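Local coordinates for protein probable mannosyltransferase KTR4 (Saccharomyces cerevisiae, PDB 5A08) that is a probable mannosyltransferase, a glycosyltransferase with a GT-A type fold, at residues B[47-52]-B[285-290]. Numbering follows the deposited sequence.
Sequences DSIMDR and NYLNVN. With CA (calcium ion), chain E.
Ile49 and Leu287 meet where the first modelled helix, 43-53, packs against the loop joining helices 272-282 and 293-297 of this GT-A glycosyltransferase, a plain case of an amphipathic helix docked on a domain's periphery. Each branch of the isoleucine has its own partner. CG2, set anti to the backbone N, touches Leu287 CD1 at 3.9 Å as the two side chains run past each other in opposite directions; CD1, at the end of the other branch, lies 3.9 Å from Val289 CA, nearer to the backbone than to the valine methyl CG1. Leu287 CD1 also receives Met50 CE, 4.0 Å away, brought there by a bend at chi2 (-69°), and Val280 of helix 272-282 touches both Met50 and Leu287. The loop is shaped locally by an Asx turn, with Asn290 N donating to Asn288 OD1 at 2.8 Å. On the other side of the helix Asp47 and Asp51, one turn apart, bind a calcium ion, Asp51 through both carboxylate oxygens. Beyond the apolar contact, one water bridges helix and loop, accepting from Arg52 NH2 in the guanidinium plane at 2.6 Å and donating to Val289 O at 2.9 Å.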
ATOM      1  N   ASP B  47      -3.296  25.837 -11.020  1.00 28.44           N
ATOM      2  CA  ASP B  47      -3.564  26.734  -9.917  1.00 29.92           C
ATOM      3  C   ASP B  47      -4.648  26.138  -9.036  1.00 26.01           C
ATOM      4  O   ASP B  47      -4.554  26.155  -7.823  1.00 25.61           O
ATOM      5  CB  ASP B  47      -3.954  28.155 -10.375  1.00 32.59           C
ATOM      6  CG  ASP B  47      -4.630  28.961  -9.236  1.00 37.38           C
ATOM      7  OD1 ASP B  47      -3.898  29.458  -8.332  1.00 43.86           O
ATOM      8  OD2 ASP B  47      -5.900  29.059  -9.211  1.00 43.81           O
ATOM      9  N   SER B  48      -5.685  25.621  -9.641  1.00 22.94           N
ATOM     10  CA  SER B  48      -6.779  25.064  -8.888  1.00 23.14           C
ATOM     11  C   SER B  48      -6.329  23.812  -8.050  1.00 22.73           C
ATOM     12  O   SER B  48      -6.801  23.575  -6.963  1.00 20.24           O
ATOM     13  CB  SER B  48      -7.861  24.696  -9.855  1.00 24.49           C
ATOM     14  OG  SER B  48      -8.701  23.749  -9.277  1.00 28.38           O
ATOM     15  N   ILE B  49      -5.377  23.049  -8.551  1.00 21.37           N
ATOM     16  CA  ILE B  49      -4.828  21.922  -7.795  1.00 20.23           C
ATOM     17  C   ILE B  49      -4.025  22.466  -6.609  1.00 19.18           C
ATOM     18  O   ILE B  49      -4.192  22.031  -5.473  1.00 17.41           O
ATOM     19  CB  ILE B  49      -3.992  20.984  -8.734  1.00 20.05           C
ATOM     20  CG1 ILE B  49      -4.960  20.263  -9.658  1.00 20.45           C
ATOM     21  CG2 ILE B  49      -3.142  19.964  -7.946  1.00 19.41           C
ATOM     22  CD1 ILE B  49      -4.302  19.617 -10.825  1.00 22.56           C
ATOM     23  N   MET B  50      -3.172  23.428  -6.884  1.00 19.45           N
ATOM     24  CA  MET B  50      -2.399  24.057  -5.809  1.00 21.30           C
ATOM     25  C   MET B  50      -3.288  24.632  -4.766  1.00 20.87           C
ATOM     26  O   MET B  50      -3.014  24.494  -3.552  1.00 21.37           O
ATOM     27  CB  MET B  50      -1.449  25.087  -6.360  1.00 22.28           C
ATOM     28  CG  MET B  50      -0.399  24.461  -7.259  1.00 23.95           C
ATOM     29  SD  MET B  50       0.783  23.442  -6.351  1.00 32.13           S
ATOM     30  CE  MET B  50       1.933  23.237  -7.702  1.00 27.47           C
ATOM     31  N   ASP B  51      -4.397  25.239  -5.171  1.00 20.94           N
ATOM     32  CA  ASP B  51      -5.268  25.758  -4.140  1.00 23.01           C
ATOM     33  C   ASP B  51      -5.766  24.617  -3.287  1.00 23.75           C
ATOM     34  O   ASP B  51      -5.865  24.760  -2.087  1.00 23.17           O
ATOM     35  CB  ASP B  51      -6.460  26.539  -4.667  1.00 22.83           C
ATOM     36  CG  ASP B  51      -6.061  27.842  -5.252  1.00 24.82           C
ATOM     37  OD1 ASP B  51      -4.905  28.274  -5.056  1.00 26.39           O
ATOM     38  OD2 ASP B  51      -6.881  28.420  -5.971  1.00 29.21           O
ATOM     39  N   ARG B  52      -6.180  23.528  -3.914  1.00 24.25           N
ATOM     40  CA  ARG B  52      -6.763  22.414  -3.146  1.00 25.84           C
ATOM     41  C   ARG B  52      -5.719  21.804  -2.188  1.00 21.38           C
ATOM     42  O   ARG B  52      -6.056  21.428  -1.109  1.00 19.55           O
ATOM     43  CB  ARG B  52      -7.261  21.348  -4.085  1.00 30.64           C
ATOM     44  CG  ARG B  52      -8.731  21.550  -4.385  1.00 40.55           C
ATOM     45  CD  ARG B  52      -9.017  21.311  -5.845  1.00 47.10           C
ATOM     46  NE  ARG B  52      -9.114  19.886  -6.189  1.00 50.29           N
ATOM     47  CZ  ARG B  52      -8.850  19.385  -7.401  1.00 50.01           C
ATOM     48  NH1 ARG B  52      -8.401  20.164  -8.409  1.00 50.72           N
ATOM     49  NH2 ARG B  52      -9.038  18.093  -7.606  1.00 46.12           N
ATOM     50  N   ASN B 285       4.499  19.890 -13.090  1.00 21.54           N
ATOM     51  CA  ASN B 285       4.217  19.000 -14.188  1.00 23.05           C
ATOM     52  C   ASN B 285       4.102  17.515 -13.713  1.00 22.37           C
ATOM     53  O   ASN B 285       3.667  16.698 -14.470  1.00 18.59           O
ATOM     54  CB  ASN B 285       5.320  19.132 -15.238  1.00 29.19           C
ATOM     55  CG  ASN B 285       6.758  19.059 -14.625  1.00 40.00           C
ATOM     56  OD1 ASN B 285       7.124  19.830 -13.690  1.00 43.14           O
ATOM     57  ND2 ASN B 285       7.588  18.149 -15.169  1.00 41.06           N
ATOM     58  N   TYR B 286       4.557  17.157 -12.500  1.00 19.47           N
ATOM     59  CA  TYR B 286       4.450  15.749 -12.043  1.00 17.13           C
ATOM     60  C   TYR B 286       3.038  15.483 -11.557  1.00 18.63           C
ATOM     61  O   TYR B 286       2.624  14.338 -11.493  1.00 18.49           O
ATOM     62  CB  TYR B 286       5.450  15.463 -10.947  1.00 15.27           C
ATOM     63  CG  TYR B 286       6.894  15.439 -11.377  1.00 15.89           C
ATOM     64  CD1 TYR B 286       7.282  15.337 -12.744  1.00 16.53           C
ATOM     65  CD2 TYR B 286       7.903  15.482 -10.436  1.00 16.17           C
ATOM     66  CE1 TYR B 286       8.636  15.315 -13.112  1.00 16.00           C
ATOM     67  CE2 TYR B 286       9.239  15.448 -10.821  1.00 16.55           C
ATOM     68  CZ  TYR B 286       9.572  15.358 -12.142  1.00 15.66           C
ATOM     69  OH  TYR B 286      10.871  15.277 -12.429  1.00 16.53           O
ATOM     70  N   LEU B 287       2.282  16.540 -11.239  1.00 16.21           N
ATOM     71  CA  LEU B 287       0.956  16.336 -10.771  1.00 16.85           C
ATOM     72  C   LEU B 287       0.039  15.795 -11.827  1.00 17.04           C
ATOM     73  O   LEU B 287       0.132  16.121 -13.001  1.00 18.92           O
ATOM     74  CB  LEU B 287       0.361  17.587 -10.245  1.00 18.90           C
ATOM     75  CG  LEU B 287       1.076  18.217  -9.076  1.00 20.29           C
ATOM     76  CD1 LEU B 287       0.565  19.658  -8.990  1.00 20.52           C
ATOM     77  CD2 LEU B 287       0.748  17.426  -7.842  1.00 22.44           C
ATOM     78  N   ASN B 288      -0.815  14.878 -11.431  1.00 16.51           N
ATOM     79  CA  ASN B 288      -1.807  14.376 -12.325  1.00 16.18           C
ATOM     80  C   ASN B 288      -3.093  15.116 -12.019  1.00 16.31           C
ATOM     81  O   ASN B 288      -3.426  15.275 -10.859  1.00 15.07           O
ATOM     82  CB  ASN B 288      -2.037  12.889 -12.080  1.00 16.31           C
ATOM     83  CG  ASN B 288      -2.963  12.306 -13.115  1.00 16.78           C
ATOM     84  OD1 ASN B 288      -4.198  12.322 -13.002  1.00 14.28           O
ATOM     85  ND2 ASN B 288      -2.356  11.839 -14.169  1.00 17.25           N
ATOM     86  N   VAL B 289      -3.844  15.522 -13.045  1.00 17.62           N
ATOM     87  CA  VAL B 289      -5.031  16.335 -12.794  1.00 19.27           C
ATOM     88  C   VAL B 289      -6.064  15.576 -12.033  1.00 18.80           C
ATOM     89  O   VAL B 289      -6.903  16.178 -11.423  1.00 16.29           O
ATOM     90  CB  VAL B 289      -5.704  16.888 -14.082  1.00 22.79           C
ATOM     91  CG1 VAL B 289      -4.746  17.807 -14.831  1.00 25.63           C
ATOM     92  CG2 VAL B 289      -6.115  15.737 -14.993  1.00 27.00           C
ATOM     93  N   ASN B 290      -6.032  14.246 -12.096  1.00 17.62           N
ATOM     94  CA  ASN B 290      -6.959  13.445 -11.299  1.00 18.83           C
ATOM     95  C   ASN B 290      -6.321  12.727 -10.143  1.00 18.07           C
ATOM     96  O   ASN B 290      -6.769  11.657  -9.751  1.00 15.79           O
ATOM     97  CB  ASN B 290      -7.704  12.406 -12.142  1.00 21.97           C
ATOM     98  CG  ASN B 290      -8.642  13.063 -13.128  1.00 25.87           C
ATOM     99  OD1 ASN B 290      -9.558  13.699 -12.697  1.00 31.80           O
ATOM    100  ND2 ASN B 290      -8.350  13.013 -14.424  1.00 24.07           N
TER
HETATM  101 CA    CA E1466      -5.543  30.496  -6.698  1.00 56.16          CA
HETATM  102  O   HOH W   1      -7.297  30.739  -7.521  1.00 36.39           O
HETATM  103  O   HOH W   2      -9.121  16.261  -9.513  1.00 20.56           O
HETATM  104  O   HOH W   3      -3.655  30.779  -5.614  1.00 37.00           O